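Local coordinates for protein trans-4-hydroxy-L-proline dehydratase (Clostridioides difficile 70-100-2010, PDB 6VXC) that catalyses, as a glycyl radical enzyme, the dehydration of trans-4-hydroxy-L-proline to (S)-1-pyrroline-5-carboxylate in anaerobic hydroxyproline breakdown, at residues Val455-Phe460 with Asp752-Gln757; Leu767-Asn772 with Asp788-Leu793; Glu87-Glu92 with Thr275-Ile280. All blocks are in the same frame, centred on the assembly; numbering follows the deposited sequence.

Interaction 1: Val455-Phe460 with Asp752-Gln757; sequences VETGCF and DGHHIQ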
ATOM      1  N   VAL A 455      -3.786   2.643   4.521  1.00 11.49           N
ATOM      2  CA  VAL A 455      -4.180   3.089   5.852  1.00 10.31           C
ATOM      3  C   VAL A 455      -3.459   2.281   6.928  1.00 11.56           C
ATOM      4  O   VAL A 455      -3.850   2.318   8.095  1.00 15.75           O
ATOM      5  CB  VAL A 455      -5.705   2.972   6.057  1.00  9.25           C
ATOM      6  CG1 VAL A 455      -6.487   3.869   5.070  1.00  9.50           C
ATOM      7  CG2 VAL A 455      -6.142   1.475   5.984  1.00  8.78           C
ATOM      8  N   GLU A 456      -2.407   1.550   6.558  1.00 12.89           N
ATOM      9  CA  GLU A 456      -1.895   0.474   7.412  1.00 13.06           C
ATOM     10  C   GLU A 456      -0.956   1.005   8.495  1.00 10.67           C
ATOM     11  O   GLU A 456       0.055   1.636   8.189  1.00 12.98           O
ATOM     12  CB  GLU A 456      -1.196  -0.587   6.566  1.00 11.79           C
ATOM     13  CG  GLU A 456      -2.136  -1.307   5.602  1.00 12.62           C
ATOM     14  CD  GLU A 456      -2.276  -0.591   4.272  1.00 13.11           C
ATOM     15  OE1 GLU A 456      -3.267   0.144   4.086  1.00 14.55           O
ATOM     16  OE2 GLU A 456      -1.385  -0.761   3.421  1.00 15.27           O
ATOM     17  N   THR A 457      -1.282   0.707   9.755  1.00 11.63           N
ATOM     18  CA  THR A 457      -0.543   1.180  10.924  1.00  8.80           C
ATOM     19  C   THR A 457       0.710   0.349  11.161  1.00 10.98           C
ATOM     20  O   THR A 457       0.661  -0.884  11.130  1.00 13.71           O
ATOM     21  CB  THR A 457      -1.423   1.094  12.163  1.00 11.02           C
ATOM     22  OG1 THR A 457      -2.604   1.856  11.954  1.00 15.11           O
ATOM     23  CG2 THR A 457      -0.677   1.634  13.388  1.00 11.55           C
ATOM     24  N   GLY A 458       1.826   1.020  11.412  1.00 10.89           N
ATOM     25  CA  GLY A 458       3.072   0.321  11.659  1.00 11.50           C
ATOM     26  C   GLY A 458       4.061   1.166  12.423  1.00 10.98           C
ATOM     27  O   GLY A 458       3.949   2.395  12.487  1.00 11.10           O
ATOM     28  N   CYS A 459       5.049   0.497  12.987  1.00 11.44           N
ATOM     29  CA  CYS A 459       6.114   1.168  13.716  1.00 11.68           C
ATOM     30  C   CYS A 459       7.314   1.341  12.774  1.00 14.22           C
ATOM     31  O   CYS A 459       8.125   0.424  12.593  1.00 15.45           O
ATOM     32  CB  CYS A 459       6.462   0.398  14.981  1.00 12.16           C
ATOM     33  SG  CYS A 459       7.696   1.271  15.960  1.00 21.60           S
ATOM     34  N   PHE A 460       7.421   2.539  12.194  1.00 15.83           N
ATOM     35  CA  PHE A 460       8.332   2.821  11.077  1.00 14.03           C
ATOM     36  C   PHE A 460       9.778   2.502  11.425  1.00 12.12           C
ATOM     37  O   PHE A 460      10.296   2.962  12.436  1.00 16.06           O
ATOM     38  CB  PHE A 460       8.217   4.302  10.683  1.00 13.10           C
ATOM     39  CG  PHE A 460       6.861   4.705  10.165  1.00 11.54           C
ATOM     40  CD1 PHE A 460       5.928   3.754   9.773  1.00 12.36           C
ATOM     41  CD2 PHE A 460       6.526   6.057  10.062  1.00  9.01           C
ATOM     42  CE1 PHE A 460       4.679   4.137   9.280  1.00  9.76           C
ATOM     43  CE2 PHE A 460       5.288   6.445   9.573  1.00 10.76           C
ATOM     44  CZ  PHE A 460       4.367   5.492   9.180  1.00 10.68           C
ATOM     45  N   ASP A 752     -12.375   8.292  18.049  1.00 10.70           N
ATOM     46  CA  ASP A 752     -11.310   7.316  17.800  1.00 12.36           C
ATOM     47  C   ASP A 752     -11.414   6.623  16.444  1.00 11.95           C
ATOM     48  O   ASP A 752     -10.876   5.537  16.268  1.00 15.35           O
ATOM     49  CB  ASP A 752     -11.250   6.286  18.936  1.00 16.75           C
ATOM     50  CG  ASP A 752     -10.787   6.904  20.242  1.00 18.88           C
ATOM     51  OD1 ASP A 752      -9.978   7.853  20.179  1.00 21.63           O
ATOM     52  OD2 ASP A 752     -11.269   6.497  21.312  1.00 21.07           O
ATOM     53  N   GLY A 753     -12.070   7.249  15.474  1.00 13.97           N
ATOM     54  CA  GLY A 753     -11.962   6.785  14.106  1.00  9.54           C
ATOM     55  C   GLY A 753     -10.530   6.881  13.618  1.00 11.24           C
ATOM     56  O   GLY A 753      -9.753   7.696  14.087  1.00 10.70           O
ATOM     57  N   HIS A 754     -10.170   5.986  12.704  1.00 10.31           N
ATOM     58  CA  HIS A 754      -8.792   5.824  12.264  1.00 11.43           C
ATOM     59  C   HIS A 754      -8.408   6.750  11.110  1.00  9.26           C
ATOM     60  O   HIS A 754      -7.313   7.323  11.107  1.00  9.65           O
ATOM     61  CB  HIS A 754      -8.565   4.361  11.853  1.00  8.08           C
ATOM     62  CG  HIS A 754      -7.212   4.102  11.285  1.00  7.19           C
ATOM     63  ND1 HIS A 754      -6.088   3.973  12.063  1.00  9.91           N
ATOM     64  CD2 HIS A 754      -6.800   3.972  10.004  1.00  8.41           C
ATOM     65  CE1 HIS A 754      -5.041   3.749  11.288  1.00  9.93           C
ATOM     66  NE2 HIS A 754      -5.445   3.754  10.032  1.00  8.74           N
ATOM     67  N   HIS A 755      -9.285   6.888  10.117  1.00  9.47           N
ATOM     68  CA  HIS A 755      -8.920   7.469   8.837  1.00  8.56           C
ATOM     69  C   HIS A 755     -10.163   7.991   8.131  1.00  8.49           C
ATOM     70  O   HIS A 755     -11.233   7.390   8.220  1.00 11.09           O
ATOM     71  CB  HIS A 755      -8.226   6.423   7.957  1.00  9.21           C
ATOM     72  CG  HIS A 755      -8.313   6.705   6.491  1.00  8.19           C
ATOM     73  ND1 HIS A 755      -9.359   6.271   5.703  1.00  9.63           N
ATOM     74  CD2 HIS A 755      -7.477   7.380   5.671  1.00  8.32           C
ATOM     75  CE1 HIS A 755      -9.156   6.657   4.456  1.00  8.33           C
ATOM     76  NE2 HIS A 755      -8.019   7.333   4.410  1.00  8.58           N
ATOM     77  N   ILE A 756      -9.999   9.087   7.393  1.00  9.67           N
ATOM     78  CA  ILE A 756     -11.030   9.557   6.478  1.00  9.05           C
ATOM     79  C   ILE A 756     -10.351  10.308   5.338  1.00  9.24           C
ATOM     80  O   ILE A 756      -9.325  10.971   5.530  1.00  9.23           O
ATOM     81  CB  ILE A 756     -12.093  10.414   7.225  1.00 10.35           C
ATOM     82  CG1 ILE A 756     -13.351  10.649   6.370  1.00  9.15           C
ATOM     83  CG2 ILE A 756     -11.524  11.739   7.719  1.00  8.23           C
ATOM     84  CD1 ILE A 756     -14.506  11.187   7.188  1.00  8.84           C
ATOM     85  N   GLN A 757     -10.937  10.202   4.144  1.00  9.97           N
ATOM     86  CA  GLN A 757     -10.437  10.894   2.963  1.00  9.28           C
ATOM     87  C   GLN A 757     -11.632  11.261   2.082  1.00 11.02           C
ATOM     88  O   GLN A 757     -12.657  10.583   2.111  1.00 10.79           O
ATOM     89  CB  GLN A 757      -9.447  10.031   2.192  1.00  8.70           C
ATOM     90  CG  GLN A 757     -10.063   8.764   1.636  1.00  9.15           C
ATOM     91  CD  GLN A 757      -9.018   7.764   1.159  1.00  9.72           C
ATOM     92  OE1 GLN A 757      -7.882   7.755   1.645  1.00 12.62           O
ATOM     93  NE2 GLN A 757      -9.379   6.953   0.169  1.00 10.67           N
TER
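Val455 is gripped by two successive histidines, one holding its backbone and the other its side chain. His754 NE2 donates to Val455 O at 2.9 Å; the donor lies in the carbonyl plane, while the acceptor is tilted 21° from the imidazole plane. CG1 of Val455 stands over a face of the His755 ring, 3.6 Å from the centroid and almost on the ring normal (7° off), a textbook CH-pi contact in which the two side chains meet at about a right angle. The valine torsion (chi1 -62°) places CG1 beside the backbone N, anti to the carbonyl carbon, on the side where the His755 ring lies. Thr457 slides past His754 in the opposite sense, its OG1 3.2 Å from His754 CE1; both side chains bond to Glu435, which uses one carboxylate oxygen for each. Beyond this tight patch the chains part: Gly458-Phe460 and Asp752-Gly753 do not meet. Glu456, the proton acceptor by similarity, points away, its OE1 taking Val455 N at 2.6 Å. Val455 directly follows Cys454, the radical cysteine by similarity, so the contact lies next to the active site. Strand 456-458 pairs antiparallel with strand 450-452, helix 429-438 packs on Thr457 and His754, and strand 755-759 runs between strands 426-428 and 724-726 in a mixed sheet.

Interaction 2: Leu767-Asn772 with Asp788-Leu793; sequences LEAQKN and DHFNNL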
ATOM      1  N   LEU A 767     -19.074  12.149 -15.709  1.00 18.39           N
ATOM      2  CA  LEU A 767     -19.877  11.563 -16.782  1.00 20.45           C
ATOM      3  C   LEU A 767     -19.381  12.013 -18.151  1.00 18.61           C
ATOM      4  O   LEU A 767     -19.301  11.209 -19.083  1.00 21.06           O
ATOM      5  CB  LEU A 767     -21.344  11.931 -16.582  1.00 19.17           C
ATOM      6  CG  LEU A 767     -21.984  11.327 -15.330  1.00 23.44           C
ATOM      7  CD1 LEU A 767     -23.392  11.835 -15.162  1.00 22.07           C
ATOM      8  CD2 LEU A 767     -21.977   9.814 -15.394  1.00 20.41           C
ATOM      9  N   GLU A 768     -19.020  13.291 -18.283  1.00 20.84           N
ATOM     10  CA  GLU A 768     -18.424  13.766 -19.527  1.00 21.49           C
ATOM     11  C   GLU A 768     -17.103  13.073 -19.800  1.00 23.37           C
ATOM     12  O   GLU A 768     -16.801  12.728 -20.950  1.00 22.94           O
ATOM     13  CB  GLU A 768     -18.219  15.282 -19.477  1.00 24.68           C
ATOM     14  CG  GLU A 768     -19.352  16.084 -20.085  1.00 35.60           C
ATOM     15  CD  GLU A 768     -19.639  15.659 -21.525  1.00 34.87           C
ATOM     16  OE1 GLU A 768     -20.799  15.328 -21.824  1.00 37.17           O
ATOM     17  OE2 GLU A 768     -18.688  15.616 -22.341  1.00 40.15           O
ATOM     18  N   ALA A 769     -16.301  12.860 -18.755  1.00 19.60           N
ATOM     19  CA  ALA A 769     -15.019  12.199 -18.955  1.00 18.41           C
ATOM     20  C   ALA A 769     -15.194  10.777 -19.470  1.00 18.69           C
ATOM     21  O   ALA A 769     -14.331  10.275 -20.192  1.00 21.04           O
ATOM     22  CB  ALA A 769     -14.209  12.201 -17.662  1.00 18.85           C
ATOM     23  N   GLN A 770     -16.283  10.103 -19.089  1.00 20.88           N
ATOM     24  CA  GLN A 770     -16.549   8.769 -19.630  1.00 22.21           C
ATOM     25  C   GLN A 770     -16.874   8.828 -21.118  1.00 23.76           C
ATOM     26  O   GLN A 770     -16.511   7.917 -21.867  1.00 23.66           O
ATOM     27  CB  GLN A 770     -17.695   8.097 -18.878  1.00 21.31           C
ATOM     28  CG  GLN A 770     -17.387   7.745 -17.448  1.00 21.35           C
ATOM     29  CD  GLN A 770     -18.551   7.032 -16.778  1.00 21.71           C
ATOM     30  OE1 GLN A 770     -19.700   7.458 -16.894  1.00 23.92           O
ATOM     31  NE2 GLN A 770     -18.259   5.938 -16.078  1.00 20.33           N
ATOM     32  N   LYS A 771     -17.587   9.872 -21.558  1.00 23.37           N
ATOM     33  CA  LYS A 771     -17.938   9.978 -22.972  1.00 26.77           C
ATOM     34  C   LYS A 771     -16.764  10.417 -23.824  1.00 24.37           C
ATOM     35  O   LYS A 771     -16.655   9.990 -24.973  1.00 26.82           O
ATOM     36  CB  LYS A 771     -19.080  10.966 -23.205  1.00 22.76           C
ATOM     37  CG  LYS A 771     -20.440  10.588 -22.661  1.00 26.76           C
ATOM     38  CD  LYS A 771     -21.296  11.849 -22.627  1.00 38.66           C
ATOM     39  CE  LYS A 771     -21.462  12.422 -24.051  1.00 44.84           C
ATOM     40  NZ  LYS A 771     -21.855  13.875 -24.100  1.00 42.07           N
ATOM     41  N   ASN A 772     -15.904  11.282 -23.296  1.00 22.55           N
ATOM     42  CA  ASN A 772     -14.804  11.874 -24.060  1.00 27.66           C
ATOM     43  C   ASN A 772     -13.556  11.878 -23.200  1.00 21.45           C
ATOM     44  O   ASN A 772     -13.116  12.923 -22.719  1.00 23.27           O
ATOM     45  CB  ASN A 772     -15.159  13.292 -24.519  1.00 30.16           C
ATOM     46  CG  ASN A 772     -16.275  13.325 -25.559  1.00 33.53           C
ATOM     47  OD1 ASN A 772     -17.363  13.860 -25.307  1.00 35.21           O
ATOM     48  ND2 ASN A 772     -15.997  12.787 -26.744  1.00 33.69           N
ATOM     49  N   ASP A 788      -5.855   8.586  -8.313  1.00 13.67           N
ATOM     50  CA  ASP A 788      -5.444   8.110  -9.626  1.00 12.74           C
ATOM     51  C   ASP A 788      -6.194   8.890 -10.693  1.00 12.49           C
ATOM     52  O   ASP A 788      -7.235   9.480 -10.431  1.00 15.60           O
ATOM     53  CB  ASP A 788      -5.704   6.597  -9.779  1.00 13.47           C
ATOM     54  CG  ASP A 788      -4.731   5.922 -10.747  1.00 14.97           C
ATOM     55  OD1 ASP A 788      -4.122   6.624 -11.587  1.00 15.33           O
ATOM     56  OD2 ASP A 788      -4.580   4.676 -10.656  1.00 19.39           O
ATOM     57  N   HIS A 789      -5.663   8.867 -11.910  1.00 12.36           N
ATOM     58  CA  HIS A 789      -6.398   9.427 -13.035  1.00 13.56           C
ATOM     59  C   HIS A 789      -7.669   8.630 -13.288  1.00 14.25           C
ATOM     60  O   HIS A 789      -7.653   7.398 -13.304  1.00 14.28           O
ATOM     61  CB  HIS A 789      -5.527   9.444 -14.290  1.00 17.32           C
ATOM     62  CG  HIS A 789      -4.490  10.517 -14.280  1.00 20.66           C
ATOM     63  ND1 HIS A 789      -3.226  10.323 -13.770  1.00 22.86           N
ATOM     64  CD2 HIS A 789      -4.538  11.806 -14.690  1.00 19.36           C
ATOM     65  CE1 HIS A 789      -2.536  11.445 -13.872  1.00 22.18           C
ATOM     66  NE2 HIS A 789      -3.306  12.359 -14.432  1.00 24.73           N
ATOM     67  N   PHE A 790      -8.784   9.353 -13.429  1.00 14.90           N
ATOM     68  CA  PHE A 790     -10.069   8.746 -13.739  1.00 13.19           C
ATOM     69  C   PHE A 790      -9.990   7.845 -14.971  1.00 13.32           C
ATOM     70  O   PHE A 790     -10.576   6.760 -14.990  1.00 13.39           O
ATOM     71  CB  PHE A 790     -11.109   9.868 -13.912  1.00 14.02           C
ATOM     72  CG  PHE A 790     -12.516   9.391 -14.140  1.00 14.39           C
ATOM     73  CD1 PHE A 790     -13.263   8.869 -13.102  1.00 14.55           C
ATOM     74  CD2 PHE A 790     -13.121   9.548 -15.384  1.00 13.19           C
ATOM     75  CE1 PHE A 790     -14.572   8.443 -13.310  1.00 14.91           C
ATOM     76  CE2 PHE A 790     -14.432   9.141 -15.599  1.00 13.13           C
ATOM     77  CZ  PHE A 790     -15.155   8.586 -14.572  1.00 13.42           C
ATOM     78  N   ASN A 791      -9.226   8.257 -15.982  1.00 15.19           N
ATOM     79  CA  ASN A 791      -9.063   7.485 -17.211  1.00 17.91           C
ATOM     80  C   ASN A 791      -8.278   6.186 -17.014  1.00 17.84           C
ATOM     81  O   ASN A 791      -8.267   5.359 -17.928  1.00 17.91           O
ATOM     82  CB  ASN A 791      -8.356   8.322 -18.295  1.00 17.64           C
ATOM     83  CG  ASN A 791      -9.249   9.398 -18.898  1.00 20.88           C
ATOM     84  OD1 ASN A 791     -10.468   9.399 -18.711  1.00 19.61           O
ATOM     85  ND2 ASN A 791      -8.641  10.294 -19.681  1.00 22.97           N
ATOM     86  N   ASN A 792      -7.590   6.002 -15.886  1.00 17.05           N
ATOM     87  CA  ASN A 792      -6.911   4.741 -15.592  1.00 15.55           C
ATOM     88  C   ASN A 792      -7.839   3.700 -14.983  1.00 16.45           C
ATOM     89  O   ASN A 792      -7.390   2.591 -14.697  1.00 20.84           O
ATOM     90  CB  ASN A 792      -5.731   4.952 -14.639  1.00 15.57           C
ATOM     91  CG  ASN A 792      -4.521   5.546 -15.338  1.00 18.87           C
ATOM     92  OD1 ASN A 792      -4.378   5.437 -16.545  1.00 19.17           O
ATOM     93  ND2 ASN A 792      -3.635   6.163 -14.567  1.00 20.40           N
ATOM     94  N   LEU A 793      -9.098   4.035 -14.750  1.00 16.23           N
ATOM     95  CA  LEU A 793     -10.015   3.160 -14.050  1.00 13.54           C
ATOM     96  C   LEU A 793     -10.944   2.451 -15.035  1.00 16.81           C
ATOM     97  O   LEU A 793     -11.346   3.019 -16.052  1.00 16.19           O
ATOM     98  CB  LEU A 793     -10.821   3.960 -13.030  1.00 13.63           C
ATOM     99  CG  LEU A 793     -10.018   4.978 -12.197  1.00 14.63           C
ATOM    100  CD1 LEU A 793     -10.956   5.753 -11.322  1.00 12.33           C
ATOM    101  CD2 LEU A 793      -8.920   4.313 -11.346  1.00 11.90           C
TER
HETATM  102  O   HOH W   1     -12.522   7.786 -18.953  1.00 24.14           O
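Apolar contact comes from Phe790, whose ring bridges two consecutive residues at the end of helix 763-771. Ala769 CB approaches obliquely, 3.7 Å from Phe790 CD2 and equally near CE2, while Gln770 touches the ring edge close to its plane, its CG 3.7 Å from Phe790 CZ. With CG of Phe790 anti to the backbone N (chi1 -176°), the ring reaches across to the helix. The polar link is indirect: a water donates to Asn791 OD1 at 2.6 Å and, weakly, to Ala769 O, and Asn791 ND2 is anchored on Pro773 O. Gln770 NE2, beyond the CG that touches the ring, bonds to Asp799 and Gln798 of helix 795-803. Charge stays within the helix, where Lys771 NZ meets the syn lone pair of Glu768 OE1 at 2.9 Å. On the other segment, Asn792 ND2 binds Asp788 OD1 at 3.1 Å and Leu793 N binds Phe790 O, pinning the 3-10 turn 790-792. This turn follows the antiparallel hairpin of strands 780-782 and 787-789, whose connection carries Gly785, the radical glycine, unmodified here. A glycine-bearing loop of this kind is the signature of the C-terminal glycyl radical domain.

Interaction 3: Glu87-Glu92 with Thr275-Ile280; sequences ELIVGE and TYHQAI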
ATOM      1  N   GLU A  87      18.059  17.884 -12.765  1.00 17.37           N
ATOM      2  CA  GLU A  87      17.914  17.230 -11.476  1.00 15.22           C
ATOM      3  C   GLU A  87      18.857  17.815 -10.438  1.00 14.63           C
ATOM      4  O   GLU A  87      19.970  18.243 -10.741  1.00 15.67           O
ATOM      5  CB  GLU A  87      18.147  15.729 -11.599  1.00 19.62           C
ATOM      6  CG  GLU A  87      16.951  15.016 -12.188  1.00 16.08           C
ATOM      7  CD  GLU A  87      17.098  13.511 -12.187  1.00 19.59           C
ATOM      8  OE1 GLU A  87      18.246  13.007 -12.240  1.00 17.24           O
ATOM      9  OE2 GLU A  87      16.046  12.833 -12.121  1.00 23.82           O
ATOM     10  N   LEU A  88      18.373  17.848  -9.204  1.00 15.33           N
ATOM     11  CA  LEU A  88      19.186  18.023  -8.015  1.00 16.84           C
ATOM     12  C   LEU A  88      19.306  16.748  -7.195  1.00 17.04           C
ATOM     13  O   LEU A  88      20.325  16.548  -6.535  1.00 17.47           O
ATOM     14  CB  LEU A  88      18.609  19.143  -7.135  1.00 17.05           C
ATOM     15  CG  LEU A  88      18.632  20.591  -7.656  1.00 16.60           C
ATOM     16  CD1 LEU A  88      17.900  21.544  -6.718  1.00 16.19           C
ATOM     17  CD2 LEU A  88      20.065  21.071  -7.857  1.00 18.83           C
ATOM     18  N   ILE A  89      18.287  15.887  -7.233  1.00 19.08           N
ATOM     19  CA  ILE A  89      18.303  14.557  -6.624  1.00 16.98           C
ATOM     20  C   ILE A  89      18.344  13.535  -7.749  1.00 15.50           C
ATOM     21  O   ILE A  89      17.519  13.599  -8.664  1.00 15.30           O
ATOM     22  CB  ILE A  89      17.059  14.329  -5.741  1.00 18.06           C
ATOM     23  CG1 ILE A  89      16.962  15.400  -4.660  1.00 15.81           C
ATOM     24  CG2 ILE A  89      17.061  12.902  -5.127  1.00 16.17           C
ATOM     25  CD1 ILE A  89      18.142  15.418  -3.717  1.00 14.20           C
ATOM     26  N   VAL A  90      19.256  12.559  -7.661  1.00 18.07           N
ATOM     27  CA  VAL A  90      19.486  11.622  -8.758  1.00 16.15           C
ATOM     28  C   VAL A  90      19.203  10.193  -8.307  1.00 16.67           C
ATOM     29  O   VAL A  90      19.299   9.849  -7.121  1.00 16.65           O
ATOM     30  CB  VAL A  90      20.924  11.718  -9.324  1.00 17.26           C
ATOM     31  CG1 VAL A  90      21.212  13.125  -9.860  1.00 15.32           C
ATOM     32  CG2 VAL A  90      21.928  11.297  -8.268  1.00 12.35           C
ATOM     33  N   GLY A  91      18.868   9.356  -9.288  1.00 15.83           N
ATOM     34  CA  GLY A  91      18.557   7.955  -9.075  1.00 14.32           C
ATOM     35  C   GLY A  91      17.241   7.549  -9.722  1.00 17.89           C
ATOM     36  O   GLY A  91      16.200   8.173  -9.481  1.00 18.08           O
ATOM     37  N   GLU A  92      17.281   6.512 -10.556  1.00 18.49           N
ATOM     38  CA  GLU A  92      16.106   5.937 -11.201  1.00 17.77           C
ATOM     39  C   GLU A  92      16.142   4.423 -11.002  1.00 16.80           C
ATOM     40  O   GLU A  92      17.215   3.818 -11.040  1.00 15.80           O
ATOM     41  CB  GLU A  92      16.058   6.270 -12.707  1.00 17.46           C
ATOM     42  CG  GLU A  92      15.835   7.748 -13.077  1.00 21.58           C
ATOM     43  CD  GLU A  92      14.381   8.214 -12.910  1.00 21.41           C
ATOM     44  OE1 GLU A  92      13.473   7.352 -12.900  1.00 18.65           O
ATOM     45  OE2 GLU A  92      14.153   9.446 -12.802  1.00 21.27           O
ATOM     46  N   THR A 275      23.715  17.601   5.510  1.00 16.27           N
ATOM     47  CA  THR A 275      22.860  18.713   5.125  1.00 14.99           C
ATOM     48  C   THR A 275      21.480  18.190   4.728  1.00 15.80           C
ATOM     49  O   THR A 275      21.299  17.005   4.450  1.00 13.45           O
ATOM     50  CB  THR A 275      23.467  19.500   3.960  1.00 15.85           C
ATOM     51  OG1 THR A 275      23.404  18.701   2.777  1.00 16.33           O
ATOM     52  CG2 THR A 275      24.957  19.866   4.246  1.00 15.60           C
ATOM     53  N   TYR A 276      20.509  19.111   4.700  1.00 14.87           N
ATOM     54  CA  TYR A 276      19.149  18.802   4.265  1.00 13.45           C
ATOM     55  C   TYR A 276      19.141  18.197   2.867  1.00 13.98           C
ATOM     56  O   TYR A 276      18.434  17.216   2.604  1.00 14.09           O
ATOM     57  CB  TYR A 276      18.328  20.092   4.327  1.00 11.39           C
ATOM     58  CG  TYR A 276      16.897  20.111   3.830  1.00 12.31           C
ATOM     59  CD1 TYR A 276      16.616  20.243   2.481  1.00  9.62           C
ATOM     60  CD2 TYR A 276      15.828  20.111   4.731  1.00 10.29           C
ATOM     61  CE1 TYR A 276      15.326  20.320   2.035  1.00 10.44           C
ATOM     62  CE2 TYR A 276      14.527  20.196   4.293  1.00 10.41           C
ATOM     63  CZ  TYR A 276      14.285  20.306   2.937  1.00  9.79           C
ATOM     64  OH  TYR A 276      13.012  20.396   2.456  1.00 12.49           O
ATOM     65  N   HIS A 277      19.897  18.799   1.953  1.00 11.63           N
ATOM     66  CA  HIS A 277      20.060  18.253   0.609  1.00 11.44           C
ATOM     67  C   HIS A 277      20.593  16.819   0.668  1.00 13.21           C
ATOM     68  O   HIS A 277      20.073  15.921   0.003  1.00 14.65           O
ATOM     69  CB  HIS A 277      21.025  19.151  -0.165  1.00 13.88           C
ATOM     70  CG  HIS A 277      21.082  18.893  -1.632  1.00 13.30           C
ATOM     71  ND1 HIS A 277      20.933  17.641  -2.184  1.00 19.51           N
ATOM     72  CD2 HIS A 277      21.342  19.725  -2.663  1.00 13.52           C
ATOM     73  CE1 HIS A 277      21.054  17.721  -3.497  1.00 15.45           C
ATOM     74  NE2 HIS A 277      21.314  18.977  -3.813  1.00 17.08           N
ATOM     75  N   GLN A 278      21.640  16.593   1.463  1.00 13.90           N
ATOM     76  CA  GLN A 278      22.217  15.253   1.557  1.00 15.07           C
ATOM     77  C   GLN A 278      21.247  14.271   2.196  1.00 14.56           C
ATOM     78  O   GLN A 278      21.256  13.091   1.841  1.00 12.15           O
ATOM     79  CB  GLN A 278      23.525  15.279   2.349  1.00 12.35           C
ATOM     80  CG  GLN A 278      24.648  15.925   1.577  1.00 14.01           C
ATOM     81  CD  GLN A 278      25.819  16.327   2.443  1.00 12.50           C
ATOM     82  OE1 GLN A 278      25.946  15.899   3.591  1.00 17.66           O
ATOM     83  NE2 GLN A 278      26.683  17.152   1.894  1.00 12.32           N
ATOM     84  N   ALA A 279      20.435  14.737   3.151  1.00 13.41           N
ATOM     85  CA  ALA A 279      19.451  13.867   3.786  1.00 15.39           C
ATOM     86  C   ALA A 279      18.431  13.361   2.776  1.00 14.06           C
ATOM     87  O   ALA A 279      18.046  12.188   2.804  1.00 13.75           O
ATOM     88  CB  ALA A 279      18.765  14.587   4.943  1.00 11.06           C
ATOM     89  N   ILE A 280      17.991  14.231   1.868  1.00 14.13           N
ATOM     90  CA  ILE A 280      17.030  13.811   0.855  1.00 14.27           C
ATOM     91  C   ILE A 280      17.676  12.848  -0.132  1.00 14.42           C
ATOM     92  O   ILE A 280      17.073  11.841  -0.521  1.00 12.99           O
ATOM     93  CB  ILE A 280      16.408  15.036   0.155  1.00 12.09           C
ATOM     94  CG1 ILE A 280      15.502  15.811   1.129  1.00  9.32           C
ATOM     95  CG2 ILE A 280      15.688  14.617  -1.128  1.00  9.44           C
ATOM     96  CD1 ILE A 280      15.003  17.116   0.577  1.00 12.82           C
TER
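Ile89 lies between two side chains one helical turn apart, His277 and Ile280, and meets them in different ways. Against Ile280 it crosses at about a right angle, with Ile89 CD1 3.7 Å from Ile280 CG2 and Ile89 CG1 nearly as close at 3.8 Å. Against His277 it slides past in the opposite direction, and CD1 comes obliquely to the imidazole. A bent chain (chi1 -57°, chi2 -61°) folds the end of Ile89 towards the helix and allows one methyl to serve both neighbours. With CG anti to the backbone N (chi1 -168°), the His277 ring reaches the loop and turns an edge to Leu88 O, which lies near the ring plane. Leu88 also turns its CB toward this helix start. The helix itself opens with a capping box: Thr275 OG1 accepts from Gln278 N at 3.0 Å, and the return bond from Thr275 N to Gln278 OE1 is long and weak, at 3.4 Å. Leu88 continues onto Arg326 and Leu330 of helix 324-339, Val90 rests on Ile261 of helix 252-267, and Val90 O and Gly91 O bind Gln281 and Trp284 of helix 276-293, so the loop lies among three helices.

In the fold
Interaction 1 is the deepest, about 12 Å from the centre of the chain, and joins a short strand that carries Glu456 and follows Cys454, both probably catalytic, to the five-stranded mixed sheet through a direct imidazole bond and a CH-pi contact. Interactions 2 and 3 lie farther out, and each sets one helix end against a non-helical or 3-10 segment. Interaction 2 is only partly buried and mixes aromatic packing with a water bridge; interaction 3 is buried and sets isoleucine and leucine against an imidazole and an isoleucine, without a direct polar bond. Interaction 1 joins the pyruvate formate lyase-like region to the glycine radical region, interaction 2 lies wholly in the latter and interaction 3 in the former.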